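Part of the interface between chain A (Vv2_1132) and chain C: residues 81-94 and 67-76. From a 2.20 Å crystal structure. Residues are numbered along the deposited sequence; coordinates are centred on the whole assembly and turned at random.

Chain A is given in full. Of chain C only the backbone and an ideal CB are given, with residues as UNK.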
# COMPACT_ATOMS: atom_id res chain seq x y z
N ASN A 81 8.47 16.77 -13.63
CA ASN A 81 9.51 17.79 -13.67
C ASN A 81 9.63 18.51 -12.33
O ASN A 81 10.74 18.72 -11.82
CB ASN A 81 9.24 18.78 -14.80
CG ASN A 81 10.16 19.99 -14.76
OD1 ASN A 81 11.32 19.92 -15.19
ND2 ASN A 81 9.66 21.09 -14.22
N GLN A 82 8.49 18.85 -11.72
CA GLN A 82 8.49 19.56 -10.44
C GLN A 82 9.08 18.71 -9.33
O GLN A 82 9.84 19.21 -8.49
CB GLN A 82 7.08 20.00 -10.05
CG GLN A 82 7.00 21.19 -9.06
CD GLN A 82 8.05 22.29 -9.26
OE1 GLN A 82 8.09 22.95 -10.30
NE2 GLN A 82 8.89 22.50 -8.24
N VAL A 83 8.70 17.43 -9.26
CA VAL A 83 9.31 16.54 -8.28
C VAL A 83 10.82 16.53 -8.45
O VAL A 83 11.58 16.62 -7.47
CB VAL A 83 8.70 15.14 -8.38
CG1 VAL A 83 9.48 14.14 -7.54
CG2 VAL A 83 7.23 15.18 -7.96
N LYS A 84 11.30 16.49 -9.70
CA LYS A 84 12.74 16.43 -9.94
C LYS A 84 13.41 17.72 -9.48
O LYS A 84 14.47 17.68 -8.84
CB LYS A 84 13.02 16.16 -11.41
CG LYS A 84 14.45 16.45 -11.88
CD LYS A 84 14.60 16.15 -13.39
CE LYS A 84 15.45 17.19 -14.11
NZ LYS A 84 14.63 18.25 -14.74
N VAL A 85 12.80 18.88 -9.77
CA VAL A 85 13.37 20.16 -9.38
C VAL A 85 13.44 20.25 -7.86
O VAL A 85 14.42 20.76 -7.30
CB VAL A 85 12.54 21.31 -9.96
CG1 VAL A 85 12.86 22.60 -9.20
CG2 VAL A 85 12.82 21.48 -11.43
N THR A 86 12.39 19.79 -7.18
CA THR A 86 12.38 19.76 -5.73
C THR A 86 13.60 19.01 -5.19
O THR A 86 14.36 19.54 -4.38
CB THR A 86 11.10 19.12 -5.23
OG1 THR A 86 9.98 19.91 -5.64
CG2 THR A 86 11.13 18.99 -3.69
N LYS A 87 13.81 17.79 -5.68
CA LYS A 87 14.96 17.01 -5.25
C LYS A 87 16.26 17.73 -5.57
O LYS A 87 17.16 17.81 -4.71
CB LYS A 87 14.91 15.63 -5.90
CG LYS A 87 14.56 14.51 -4.93
CD LYS A 87 15.74 14.28 -4.01
CE LYS A 87 15.46 13.28 -2.92
NZ LYS A 87 15.21 11.88 -3.38
N GLU A 88 16.36 18.33 -6.76
CA GLU A 88 17.60 19.01 -7.13
C GLU A 88 17.87 20.20 -6.22
O GLU A 88 18.96 20.33 -5.66
CB GLU A 88 17.54 19.44 -8.59
CG GLU A 88 17.66 18.28 -9.54
CD GLU A 88 17.36 18.64 -10.97
OE1 GLU A 88 17.00 19.82 -11.24
OE2 GLU A 88 17.48 17.74 -11.83
N ASP A 89 16.87 21.08 -6.05
CA ASP A 89 17.05 22.28 -5.22
C ASP A 89 17.42 21.96 -3.77
O ASP A 89 17.92 22.84 -3.06
CB ASP A 89 15.79 23.16 -5.29
CG ASP A 89 15.61 23.82 -6.66
OD1 ASP A 89 16.52 23.64 -7.48
OD2 ASP A 89 14.58 24.48 -6.94
N PHE A 90 17.21 20.72 -3.30
CA PHE A 90 17.56 20.39 -1.93
C PHE A 90 18.78 19.48 -1.80
O PHE A 90 19.21 19.21 -0.68
CB PHE A 90 16.35 19.78 -1.22
CG PHE A 90 15.36 20.83 -0.77
CD1 PHE A 90 14.38 21.30 -1.63
CD2 PHE A 90 15.46 21.40 0.49
CE1 PHE A 90 13.50 22.29 -1.23
CE2 PHE A 90 14.58 22.39 0.90
CZ PHE A 90 13.60 22.83 0.04
N ALA A 91 19.37 19.03 -2.91
CA ALA A 91 20.48 18.10 -2.82
C ALA A 91 21.62 18.72 -2.02
O ALA A 91 21.97 19.89 -2.21
CB ALA A 91 20.98 17.70 -4.20
N GLN A 92 22.18 17.94 -1.10
CA GLN A 92 23.29 18.41 -0.29
C GLN A 92 22.91 19.64 0.53
O GLN A 92 23.79 20.40 0.95
CB GLN A 92 24.52 18.70 -1.16
CG GLN A 92 25.05 17.48 -1.94
CD GLN A 92 26.58 17.42 -1.99
OE1 GLN A 92 27.26 18.42 -2.27
NE2 GLN A 92 27.13 16.24 -1.70
N ALA A 93 21.62 19.85 0.78
CA ALA A 93 21.21 20.92 1.67
C ALA A 93 21.81 20.75 3.05
O ALA A 93 21.96 21.74 3.77
CB ALA A 93 19.69 20.96 1.81
N SER A 94 22.12 19.51 3.46
CA SER A 94 22.71 19.30 4.77
C SER A 94 24.18 19.67 4.81
O SER A 94 24.71 19.97 5.89
CB SER A 94 22.55 17.85 5.23
OG SER A 94 22.71 16.92 4.18
N UNK C 67 15.34 26.07 8.87
CA UNK C 67 15.73 26.78 7.67
C UNK C 67 15.28 26.03 6.41
O UNK C 67 14.69 26.62 5.50
CB UNK C 67 17.25 26.99 7.65
N UNK C 68 15.48 24.72 6.38
CA UNK C 68 15.07 23.94 5.21
C UNK C 68 13.55 23.84 5.08
O UNK C 68 13.03 23.80 3.95
CB UNK C 68 15.67 22.54 5.28
N UNK C 69 12.83 23.78 6.21
CA UNK C 69 11.37 23.77 6.16
C UNK C 69 10.80 25.06 5.60
O UNK C 69 9.83 25.04 4.83
CB UNK C 69 10.80 23.52 7.56
N UNK C 70 11.42 26.18 5.94
CA UNK C 70 11.02 27.45 5.36
C UNK C 70 11.15 27.41 3.85
O UNK C 70 10.17 27.62 3.12
CB UNK C 70 11.86 28.59 5.94
N UNK C 71 12.35 27.08 3.36
CA UNK C 71 12.59 26.96 1.92
C UNK C 71 11.59 26.00 1.27
O UNK C 71 11.15 26.23 0.14
CB UNK C 71 14.02 26.48 1.66
N UNK C 72 11.19 24.94 1.98
CA UNK C 72 10.35 23.91 1.39
C UNK C 72 8.88 24.30 1.25
O UNK C 72 8.16 23.66 0.49
CB UNK C 72 10.45 22.64 2.23
N UNK C 73 8.42 25.29 1.98
CA UNK C 73 7.00 25.65 1.95
C UNK C 73 6.50 25.84 0.52
O UNK C 73 5.51 25.20 0.15
CB UNK C 73 6.76 26.93 2.76
N UNK C 74 7.12 26.70 -0.32
CA UNK C 74 6.59 26.85 -1.70
C UNK C 74 6.69 25.58 -2.52
O UNK C 74 5.83 25.34 -3.37
CB UNK C 74 7.34 27.97 -2.43
N UNK C 75 7.68 24.71 -2.27
CA UNK C 75 7.72 23.47 -3.03
C UNK C 75 6.53 22.59 -2.71
O UNK C 75 5.94 21.98 -3.62
CB UNK C 75 9.02 22.71 -2.75
N UNK C 76 6.15 22.51 -1.42
CA UNK C 76 5.03 21.66 -1.00
C UNK C 76 3.73 22.15 -1.62
O UNK C 76 3.00 21.38 -2.25
CB UNK C 76 4.91 21.64 0.53

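The chain C segment is a helix running antiparallel to helix 81-90 of chain A, their axes 11.0 Å apart at closest approach.

Position 67 has nothing of the chain A stretch within reach of its ideal CB. Many helix formers would suit; the deposited residue is E67(C), bonded elsewhere in the structure.

Position 68 points toward chain A, its ideal CB 4.5 Å from F90(A) CE2. Off to another side, about at right angles to the direction of that ring, the carbonyl O of A93(A), which ends the turn from F90(A), offers an acceptor. A long or ring-bearing donor fits: histidine, glutamine, lysine, arginine. It is H68(C), chi1 m, and NE2 gives A93(A) O a weak hydrogen bond of 3.3 Å.

Position 69 points away and 70 is out of reach; most helix-compatible residues would suit either. They are G69(C), though its backbone angles do not demand glycine, and Q70(C).

Position 71 points toward chain A, with its ideal CB 4.0 Å from F90(A) CZ. The aromatic face and the carbonyl of D89(A) nearby favour a long aliphatic chain, perhaps ending in a positive charge; methionine, arginine or lysine would do. K71(C) extends through t, t, t and lays CE over the ring face, 4.2 Å from the F90(A) centroid. Its NZ is 5.6 Å from that centroid, at most a weak attraction.

Position 72 points sideways, yet its ideal CB is only 3.8 Å from F90(A) CZ, and the methyl of T86(A) lies farther off, to one side of that ring. Leucine, methionine or an aromatic would suit. F72(C) turns its edge toward the face of F90(A) in an offset edge-to-face pair, with CE1 3.9 Å from T86(A) CG2.

Position 73 points away and takes most helix formers: it is V73(C). At 74 the N has no bond to the turn before and the helix kinks, so a residue without an amide hydrogen is possible, though not required: it is P74(C).

Position 75 points toward chain A, facing a hole formed by Q82(A), T86(A), D89(A) and F90(A). Its ideal CB is 4.1 Å from T86(A) OG1, and the carboxylate of D89(A) lies farther out. A long side chain with a terminal donor is indicated: lysine, arginine or tyrosine, the last also offering F90(A) a ring. Y75(C) meets both demands: OH donates to D89(A) OD2 at 2.7 Å, and the edge of F90(A) meets its face. A water links its backbone O to Q82(A) NE2 and T86(A) OG1.

Position 76 points away; many residues would suit, and it is A76(C).

Chain C 67-76: EHGQKFVPYA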
# COMPACT_ATOMS: atom_id res chain seq x y z
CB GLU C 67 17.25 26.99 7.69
CG GLU C 67 17.84 27.34 9.11
CD GLU C 67 17.77 26.21 10.19
OE1 GLU C 67 17.31 26.47 11.33
OE2 GLU C 67 18.17 25.06 9.91
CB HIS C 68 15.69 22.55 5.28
CG HIS C 68 17.17 22.59 5.47
ND1 HIS C 68 17.80 22.08 6.59
CD2 HIS C 68 18.15 23.12 4.70
CE1 HIS C 68 19.10 22.26 6.48
NE2 HIS C 68 19.34 22.89 5.35
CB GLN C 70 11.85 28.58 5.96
CG GLN C 70 11.56 28.78 7.44
CD GLN C 70 12.51 29.76 8.10
OE1 GLN C 70 13.29 30.44 7.42
NE2 GLN C 70 12.46 29.82 9.42
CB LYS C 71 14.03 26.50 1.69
CG LYS C 71 14.53 26.51 0.24
CD LYS C 71 15.80 25.63 0.11
CE LYS C 71 16.28 25.45 -1.35
NZ LYS C 71 17.03 26.63 -1.81
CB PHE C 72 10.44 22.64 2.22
CG PHE C 72 9.81 21.43 1.58
CD1 PHE C 72 10.44 20.76 0.55
CD2 PHE C 72 8.59 20.94 2.04
CE1 PHE C 72 9.87 19.62 -0.02
CE2 PHE C 72 8.02 19.80 1.48
CZ PHE C 72 8.65 19.15 0.45
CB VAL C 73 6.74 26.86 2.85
CG1 VAL C 73 5.36 27.46 2.53
CG2 VAL C 73 6.79 26.46 4.31
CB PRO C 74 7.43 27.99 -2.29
CG PRO C 74 8.68 28.02 -1.49
CD PRO C 74 8.27 27.60 -0.09
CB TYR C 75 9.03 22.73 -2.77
CG TYR C 75 10.24 23.46 -3.27
CD1 TYR C 75 10.83 24.48 -2.52
CD2 TYR C 75 10.81 23.14 -4.49
CE1 TYR C 75 11.96 25.14 -2.97
CE2 TYR C 75 11.94 23.79 -4.94
CZ TYR C 75 12.50 24.79 -4.18
OH TYR C 75 13.60 25.44 -4.65
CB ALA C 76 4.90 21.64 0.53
O HOH W 1 7.74 21.63 -5.83
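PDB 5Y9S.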